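Local coordinates for protein (S)-ureidoglycine aminohydrolase (Escherichia coli, PDB 1RC6) that hydrolyses (S)-ureidoglycine to (S)-ureidoglycolate and ammonia, a manganese-dependent step in the anaerobic use of allantoin as a nitrogen source, at residues A[65-70]-A[124-129]; A[85-90]-A[101-106]. All coordinates share one frame; numbering follows the deposited sequence.

Contact 1: residues A[65-70]-A[124-129]; sequences TLHQNG and AEDSQI
Backbone hydrogen bonds join the end of strand 60-67 to the start of strand 127-135. Leu66 and Ser127 form an antiparallel hydrogen-bonded pair: Leu66 N donates to Ser127 O at 2.6 Å, nearly along the C=O axis, and Ser127 N returns a bond of 2.9 Å to Leu66 O, this one in the carbonyl plane. Thr65 and Gln128 are the adjoining non-hydrogen-bonded pair, and the short strand segments run at 148° to each other. Beyond them the chain leaves the sheet through a type II turn from His67 to Gly70, closed by Gly70 N on His67 O at 2.8 Å.

The apolar contact lies on the face of Leu66 and Ser127. With CG anti to its own carbonyl carbon (chi1 -50°), Leu66 brings CD1 to 4.2 Å from Ser127 CB and 4.4 Å from Ile129 CB. Ile92 of strand 91-96 packs on all three residues, so this face looks into the interior between the two sheets of the cupin barrel, here the N-terminal of the protein's two cupin domains. Ser127 OG is buried there, within hydrogen-bonding range of both Asn121 OD1 and Asn91 O, with Asn121 its strongest partner.

Polar side chains gather on the other face and at the loop end. Thr65 and Gln128 cross obliquely, Gln128 OE1 meeting the methyl CG2 of Thr65 at 3.3 Å. His67 and Asp126 lie side by side and point the same way, the imidazole and carboxylate planes 61° apart; the angle between His67 NE2 and Asp126 OD2 is too poor for a hydrogen bond. Farther out, the side chain of Gln68, extended beyond CG, reaches across to the loop of Ala124, where its NE2 makes a weak hydrogen bond of 3.3 Å to Ala124 O.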
ATOM      1  N   THR A  65     -10.753   6.957   1.003  1.00 34.51           N
ATOM      2  CA  THR A  65     -11.923   6.745   0.168  1.00 39.27           C
ATOM      3  C   THR A  65     -12.352   8.139  -0.312  1.00 38.04           C
ATOM      4  O   THR A  65     -12.613   9.057   0.487  1.00 37.96           O
ATOM      5  CB  THR A  65     -13.084   6.056   0.924  1.00 36.47           C
ATOM      6  OG1 THR A  65     -13.785   7.028   1.699  1.00 45.62           O
ATOM      7  CG2 THR A  65     -12.553   4.960   1.837  1.00 41.06           C
ATOM      8  N   LEU A  66     -12.398   8.286  -1.631  1.00 28.79           N
ATOM      9  CA  LEU A  66     -12.763   9.543  -2.255  1.00 27.64           C
ATOM     10  C   LEU A  66     -14.242   9.657  -2.523  1.00 27.27           C
ATOM     11  O   LEU A  66     -14.835   8.797  -3.171  1.00 24.86           O
ATOM     12  CB  LEU A  66     -12.008   9.688  -3.567  1.00 26.18           C
ATOM     13  CG  LEU A  66     -10.508   9.421  -3.410  1.00 25.33           C
ATOM     14  CD1 LEU A  66      -9.902   9.162  -4.776  1.00 21.99           C
ATOM     15  CD2 LEU A  66      -9.833  10.604  -2.690  1.00 20.58           C
ATOM     16  N   HIS A  67     -14.842  10.717  -2.011  1.00 31.44           N
ATOM     17  CA  HIS A  67     -16.251  10.957  -2.267  1.00 32.88           C
ATOM     18  C   HIS A  67     -16.306  11.807  -3.541  1.00 33.93           C
ATOM     19  O   HIS A  67     -15.284  11.963  -4.225  1.00 33.52           O
ATOM     20  CB  HIS A  67     -16.874  11.666  -1.066  1.00 32.24           C
ATOM     21  CG  HIS A  67     -16.928  10.806   0.157  1.00 36.38           C
ATOM     22  ND1 HIS A  67     -16.310  11.148   1.343  1.00 37.64           N
ATOM     23  CD2 HIS A  67     -17.451   9.571   0.350  1.00 35.97           C
ATOM     24  CE1 HIS A  67     -16.443  10.157   2.208  1.00 35.76           C
ATOM     25  NE2 HIS A  67     -17.130   9.189   1.629  1.00 36.48           N
ATOM     26  N   GLN A  68     -17.474  12.342  -3.880  1.00 28.25           N
ATOM     27  CA  GLN A  68     -17.572  13.162  -5.076  1.00 30.40           C
ATOM     28  C   GLN A  68     -16.626  14.353  -4.970  1.00 31.51           C
ATOM     29  O   GLN A  68     -16.719  15.151  -4.038  1.00 32.52           O
ATOM     30  CB  GLN A  68     -18.999  13.644  -5.263  1.00 19.61           C
ATOM     31  CG  GLN A  68     -19.986  12.515  -5.228  1.00 24.17           C
ATOM     32  CD  GLN A  68     -21.396  12.960  -5.488  1.00 23.32           C
ATOM     33  OE1 GLN A  68     -21.783  14.086  -5.150  1.00 26.77           O
ATOM     34  NE2 GLN A  68     -22.184  12.074  -6.073  1.00 24.59           N
ATOM     35  N   ASN A  69     -15.712  14.454  -5.929  1.00 36.62           N
ATOM     36  CA  ASN A  69     -14.725  15.525  -5.958  1.00 37.24           C
ATOM     37  C   ASN A  69     -13.698  15.380  -4.858  1.00 35.09           C
ATOM     38  O   ASN A  69     -12.984  16.327  -4.528  1.00 36.73           O
ATOM     39  CB  ASN A  69     -15.396  16.886  -5.841  1.00 42.95           C
ATOM     40  CG  ASN A  69     -16.211  17.228  -7.060  1.00 46.70           C
ATOM     41  OD1 ASN A  69     -17.390  16.880  -7.146  1.00 48.77           O
ATOM     42  ND2 ASN A  69     -15.579  17.897  -8.028  1.00 48.41           N
ATOM     43  N   GLY A  70     -13.630  14.184  -4.289  1.00 38.76           N
ATOM     44  CA  GLY A  70     -12.681  13.938  -3.230  1.00 36.53           C
ATOM     45  C   GLY A  70     -11.321  13.658  -3.830  1.00 36.42           C
ATOM     46  O   GLY A  70     -11.214  13.017  -4.879  1.00 35.87           O
ATOM     47  N   ALA A 124     -18.997   9.353  -9.961  1.00 30.46           N
ATOM     48  CA  ALA A 124     -20.005   9.804  -9.011  1.00 32.47           C
ATOM     49  C   ALA A 124     -19.904   9.080  -7.681  1.00 33.45           C
ATOM     50  O   ALA A 124     -19.938   9.701  -6.625  1.00 43.46           O
ATOM     51  CB  ALA A 124     -21.387   9.613  -9.598  1.00 57.96           C
ATOM     52  N   GLU A 125     -19.788   7.759  -7.740  1.00 40.53           N
ATOM     53  CA  GLU A 125     -19.685   6.942  -6.543  1.00 44.12           C
ATOM     54  C   GLU A 125     -18.292   7.092  -5.961  1.00 44.19           C
ATOM     55  O   GLU A 125     -17.390   7.605  -6.613  1.00 47.19           O
ATOM     56  CB  GLU A 125     -19.937   5.472  -6.873  1.00 65.75           C
ATOM     57  CG  GLU A 125     -20.945   5.226  -7.980  1.00 85.61           C
ATOM     58  CD  GLU A 125     -20.341   5.385  -9.368  1.00 93.89           C
ATOM     59  OE1 GLU A 125     -19.919   6.505  -9.724  1.00 94.78           O
ATOM     60  OE2 GLU A 125     -20.282   4.380 -10.109  1.00 96.21           O
ATOM     61  N   ASP A 126     -18.119   6.632  -4.731  1.00 51.50           N
ATOM     62  CA  ASP A 126     -16.834   6.723  -4.065  1.00 47.58           C
ATOM     63  C   ASP A 126     -15.754   5.885  -4.731  1.00 43.10           C
ATOM     64  O   ASP A 126     -15.993   4.757  -5.158  1.00 43.71           O
ATOM     65  CB  ASP A 126     -16.958   6.306  -2.592  1.00 51.71           C
ATOM     66  CG  ASP A 126     -17.691   7.337  -1.749  1.00 48.98           C
ATOM     67  OD1 ASP A 126     -17.718   8.524  -2.144  1.00 50.85           O
ATOM     68  OD2 ASP A 126     -18.226   6.971  -0.683  1.00 45.90           O
ATOM     69  N   SER A 127     -14.563   6.457  -4.827  1.00 40.86           N
ATOM     70  CA  SER A 127     -13.427   5.765  -5.396  1.00 38.46           C
ATOM     71  C   SER A 127     -12.456   5.603  -4.238  1.00 34.48           C
ATOM     72  O   SER A 127     -12.189   6.554  -3.507  1.00 35.84           O
ATOM     73  CB  SER A 127     -12.801   6.591  -6.515  1.00 50.38           C
ATOM     74  OG  SER A 127     -13.645   6.612  -7.655  1.00 55.03           O
ATOM     75  N   GLN A 128     -11.938   4.395  -4.054  1.00 38.95           N
ATOM     76  CA  GLN A 128     -11.024   4.143  -2.951  1.00 37.13           C
ATOM     77  C   GLN A 128      -9.570   4.038  -3.384  1.00 34.14           C
ATOM     78  O   GLN A 128      -9.238   3.341  -4.336  1.00 34.43           O
ATOM     79  CB  GLN A 128     -11.459   2.881  -2.214  1.00 38.91           C
ATOM     80  CG  GLN A 128     -10.532   2.461  -1.109  1.00 42.94           C
ATOM     81  CD  GLN A 128     -11.189   1.487  -0.164  1.00 44.68           C
ATOM     82  OE1 GLN A 128     -11.945   1.895   0.713  1.00 46.46           O
ATOM     83  NE2 GLN A 128     -10.920   0.188  -0.344  1.00 44.24           N
ATOM     84  N   ILE A 129      -8.701   4.720  -2.645  1.00 29.32           N
ATOM     85  CA  ILE A 129      -7.282   4.757  -2.959  1.00 29.09           C
ATOM     86  C   ILE A 129      -6.327   4.321  -1.830  1.00 28.58           C
ATOM     87  O   ILE A 129      -6.655   4.402  -0.643  1.00 26.91           O
ATOM     88  CB  ILE A 129      -6.945   6.196  -3.453  1.00 33.91           C
ATOM     89  CG1 ILE A 129      -6.347   6.100  -4.843  1.00 37.17           C
ATOM     90  CG2 ILE A 129      -6.089   6.952  -2.478  1.00 31.69           C
ATOM     91  CD1 ILE A 129      -7.358   5.593  -5.866  1.00 39.38           C
TER

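Contact 2: residues A[85-90]-A[101-106]; sequences LYVISG and FALSEG
A single backbone hydrogen bond links these two segments, whose strands do not pair and run 52° apart: Gly106 N donates to Val87 O at 2.9 Å, in the plane of that carbonyl. Gly106 takes backbone angles at which a CB would be jammed against the carbonyl O of Glu105. Next to this bond, the CB of Val87 points toward strand 99-104. Val87 CG2 rests against Leu103 CB at 3.6 Å, while CB and CG1 lie against the carbonyl O of Ser104. The side chains of Leu85 and Leu103 cross obliquely, with CD2 of Leu85 4.2 Å from CD1 of Leu103. Tyr86 leaves the strand on the other side, yet with CG anti to the backbone N its far end swings back, and OH comes to 3.5 Å from Gly106 CA. An alanine here would remove the ring and hydroxyl that touch Gly106, and would probably leave the backbone at Gly106 less firmly packed. At the loop end, Glu105 lays its CG against Ile88 O at 3.5 Å.

The contact bridges the two sheets of the N-terminal cupin barrel, strand 81-89 in one and strand 99-104 in the facing one, with Val87 and Leu103 between them. Ile88 and Ser89 form a classic beta bulge opposite Gln128 of strand 127-135. Ile92 of strand 91-96 packs on Leu85, Val87 and Leu103, strand 147-150 borders Leu103 and Ser104, and Leu207 of strand 202-208 touches Tyr86.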
ATOM      1  N   LEU A  85       0.606   5.690  -5.600  1.00 30.48           N
ATOM      2  CA  LEU A  85      -0.835   5.610  -5.438  1.00 30.48           C
ATOM      3  C   LEU A  85      -1.379   4.369  -6.137  1.00 32.58           C
ATOM      4  O   LEU A  85      -0.920   4.011  -7.212  1.00 33.51           O
ATOM      5  CB  LEU A  85      -1.498   6.868  -6.017  1.00 28.36           C
ATOM      6  CG  LEU A  85      -3.032   6.972  -6.017  1.00 27.23           C
ATOM      7  CD1 LEU A  85      -3.462   8.406  -6.288  1.00 23.23           C
ATOM      8  CD2 LEU A  85      -3.616   6.033  -7.046  1.00 24.92           C
ATOM      9  N   TYR A  86      -2.360   3.715  -5.520  1.00 27.54           N
ATOM     10  CA  TYR A  86      -2.965   2.529  -6.103  1.00 27.55           C
ATOM     11  C   TYR A  86      -4.483   2.596  -5.976  1.00 27.33           C
ATOM     12  O   TYR A  86      -5.021   2.750  -4.884  1.00 27.29           O
ATOM     13  CB  TYR A  86      -2.455   1.272  -5.408  1.00 32.37           C
ATOM     14  CG  TYR A  86      -3.129   0.018  -5.893  1.00 31.37           C
ATOM     15  CD1 TYR A  86      -2.619  -0.695  -6.968  1.00 30.00           C
ATOM     16  CD2 TYR A  86      -4.318  -0.422  -5.315  1.00 32.73           C
ATOM     17  CE1 TYR A  86      -3.273  -1.818  -7.467  1.00 29.67           C
ATOM     18  CE2 TYR A  86      -4.985  -1.541  -5.805  1.00 32.67           C
ATOM     19  CZ  TYR A  86      -4.458  -2.232  -6.887  1.00 31.11           C
ATOM     20  OH  TYR A  86      -5.144  -3.303  -7.421  1.00 31.73           O
ATOM     21  N   VAL A  87      -5.170   2.484  -7.105  1.00 37.23           N
ATOM     22  CA  VAL A  87      -6.615   2.529  -7.101  1.00 39.49           C
ATOM     23  C   VAL A  87      -7.169   1.182  -6.687  1.00 40.03           C
ATOM     24  O   VAL A  87      -7.137   0.222  -7.449  1.00 39.95           O
ATOM     25  CB  VAL A  87      -7.187   2.880  -8.482  1.00 36.19           C
ATOM     26  CG1 VAL A  87      -8.715   2.861  -8.415  1.00 36.62           C
ATOM     27  CG2 VAL A  87      -6.673   4.251  -8.931  1.00 38.08           C
ATOM     28  N   ILE A  88      -7.671   1.123  -5.463  1.00 42.20           N
ATOM     29  CA  ILE A  88      -8.247  -0.096  -4.943  1.00 40.77           C
ATOM     30  C   ILE A  88      -9.549  -0.391  -5.690  1.00 42.26           C
ATOM     31  O   ILE A  88      -9.862  -1.545  -5.981  1.00 43.30           O
ATOM     32  CB  ILE A  88      -8.505   0.050  -3.426  1.00 31.17           C
ATOM     33  CG1 ILE A  88      -7.166   0.209  -2.696  1.00 27.14           C
ATOM     34  CG2 ILE A  88      -9.262  -1.151  -2.900  1.00 28.73           C
ATOM     35  CD1 ILE A  88      -7.296   0.667  -1.265  1.00 24.57           C
ATOM     36  N   SER A  89     -10.292   0.658  -6.018  1.00 37.42           N
ATOM     37  CA  SER A  89     -11.550   0.500  -6.730  1.00 37.01           C
ATOM     38  C   SER A  89     -12.085   1.859  -7.185  1.00 37.97           C
ATOM     39  O   SER A  89     -11.788   2.890  -6.573  1.00 37.12           O
ATOM     40  CB  SER A  89     -12.579  -0.138  -5.822  1.00 30.88           C
ATOM     41  OG  SER A  89     -12.987   0.805  -4.850  1.00 35.74           O
ATOM     42  N   GLY A  90     -12.868   1.853  -8.262  1.00 28.16           N
ATOM     43  CA  GLY A  90     -13.431   3.090  -8.760  1.00 26.78           C
ATOM     44  C   GLY A  90     -12.605   3.672  -9.874  1.00 25.41           C
ATOM     45  O   GLY A  90     -11.891   2.953 -10.564  1.00 23.83           O
ATOM     46  N   PHE A 101      -3.477  11.088 -15.825  1.00 44.96           N
ATOM     47  CA  PHE A 101      -3.724   9.658 -15.908  1.00 44.11           C
ATOM     48  C   PHE A 101      -5.135   9.316 -15.451  1.00 45.71           C
ATOM     49  O   PHE A 101      -5.585   9.768 -14.400  1.00 46.86           O
ATOM     50  CB  PHE A 101      -2.706   8.900 -15.057  1.00 37.27           C
ATOM     51  CG  PHE A 101      -1.279   9.309 -15.307  1.00 32.53           C
ATOM     52  CD1 PHE A 101      -0.751  10.436 -14.699  1.00 30.55           C
ATOM     53  CD2 PHE A 101      -0.471   8.572 -16.169  1.00 30.87           C
ATOM     54  CE1 PHE A 101       0.573  10.829 -14.941  1.00 30.00           C
ATOM     55  CE2 PHE A 101       0.838   8.947 -16.424  1.00 25.33           C
ATOM     56  CZ  PHE A 101       1.364  10.084 -15.805  1.00 29.75           C
ATOM     57  N   ALA A 102      -5.834   8.531 -16.261  1.00 48.73           N
ATOM     58  CA  ALA A 102      -7.185   8.116 -15.934  1.00 48.99           C
ATOM     59  C   ALA A 102      -7.016   6.730 -15.342  1.00 50.12           C
ATOM     60  O   ALA A 102      -6.896   5.740 -16.068  1.00 51.02           O
ATOM     61  CB  ALA A 102      -8.050   8.064 -17.192  1.00 33.77           C
ATOM     62  N   LEU A 103      -7.001   6.663 -14.017  1.00 41.58           N
ATOM     63  CA  LEU A 103      -6.811   5.398 -13.340  1.00 41.58           C
ATOM     64  C   LEU A 103      -8.100   4.711 -12.925  1.00 40.53           C
ATOM     65  O   LEU A 103      -8.978   5.310 -12.301  1.00 40.98           O
ATOM     66  CB  LEU A 103      -5.912   5.611 -12.122  1.00 33.84           C
ATOM     67  CG  LEU A 103      -4.575   6.281 -12.457  1.00 34.20           C
ATOM     68  CD1 LEU A 103      -3.816   6.591 -11.174  1.00 31.31           C
ATOM     69  CD2 LEU A 103      -3.762   5.389 -13.371  1.00 29.34           C
ATOM     70  N   SER A 104      -8.204   3.440 -13.286  1.00 34.49           N
ATOM     71  CA  SER A 104      -9.362   2.632 -12.941  1.00 36.10           C
ATOM     72  C   SER A 104      -8.839   1.616 -11.927  1.00 34.73           C
ATOM     73  O   SER A 104      -7.670   1.670 -11.547  1.00 34.83           O
ATOM     74  CB  SER A 104      -9.885   1.902 -14.178  1.00 45.16           C
ATOM     75  OG  SER A 104      -8.996   0.853 -14.546  1.00 47.90           O
ATOM     76  N   GLU A 105      -9.687   0.690 -11.496  1.00 37.17           N
ATOM     77  CA  GLU A 105      -9.232  -0.293 -10.535  1.00 38.91           C
ATOM     78  C   GLU A 105      -7.905  -0.892 -10.984  1.00 36.14           C
ATOM     79  O   GLU A 105      -7.711  -1.184 -12.164  1.00 38.08           O
ATOM     80  CB  GLU A 105     -10.256  -1.409 -10.357  1.00 49.13           C
ATOM     81  CG  GLU A 105      -9.764  -2.473  -9.398  1.00 58.85           C
ATOM     82  CD  GLU A 105     -10.761  -3.575  -9.187  1.00 65.33           C
ATOM     83  OE1 GLU A 105     -11.890  -3.268  -8.748  1.00 69.85           O
ATOM     84  OE2 GLU A 105     -10.411  -4.745  -9.456  1.00 70.54           O
ATOM     85  N   GLY A 106      -6.987  -1.073 -10.043  1.00 35.93           N
ATOM     86  CA  GLY A 106      -5.696  -1.629 -10.393  1.00 33.54           C
ATOM     87  C   GLY A 106      -4.756  -0.591 -10.980  1.00 31.92           C
ATOM     88  O   GLY A 106      -3.576  -0.858 -11.171  1.00 31.88           O
TER

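Strand 127-135 ties the two contacts together: it pairs with strand 60-67 in contact 1 and with strand 81-89 of contact 2 in the same sheet. The centres of the two contacts lie about 11 Å apart. At the bulge, Gln128 N reaches Ser89 O at 2.9 Å and Gln128 O reaches Ile88 N at 2.9 Å, both probable hydrogen bonds. Ile129 carries the apolar link, with CG1 3.5 Å from Leu85 CD2. Along the chain, contact 2 is nested inside the loop that contact 1 closes. Contact 1 is remote from the likely active site, whereas the Tyr86 side chain of contact 2 is about 10 Å from that of Tyr249, a probable substrate-binding residue.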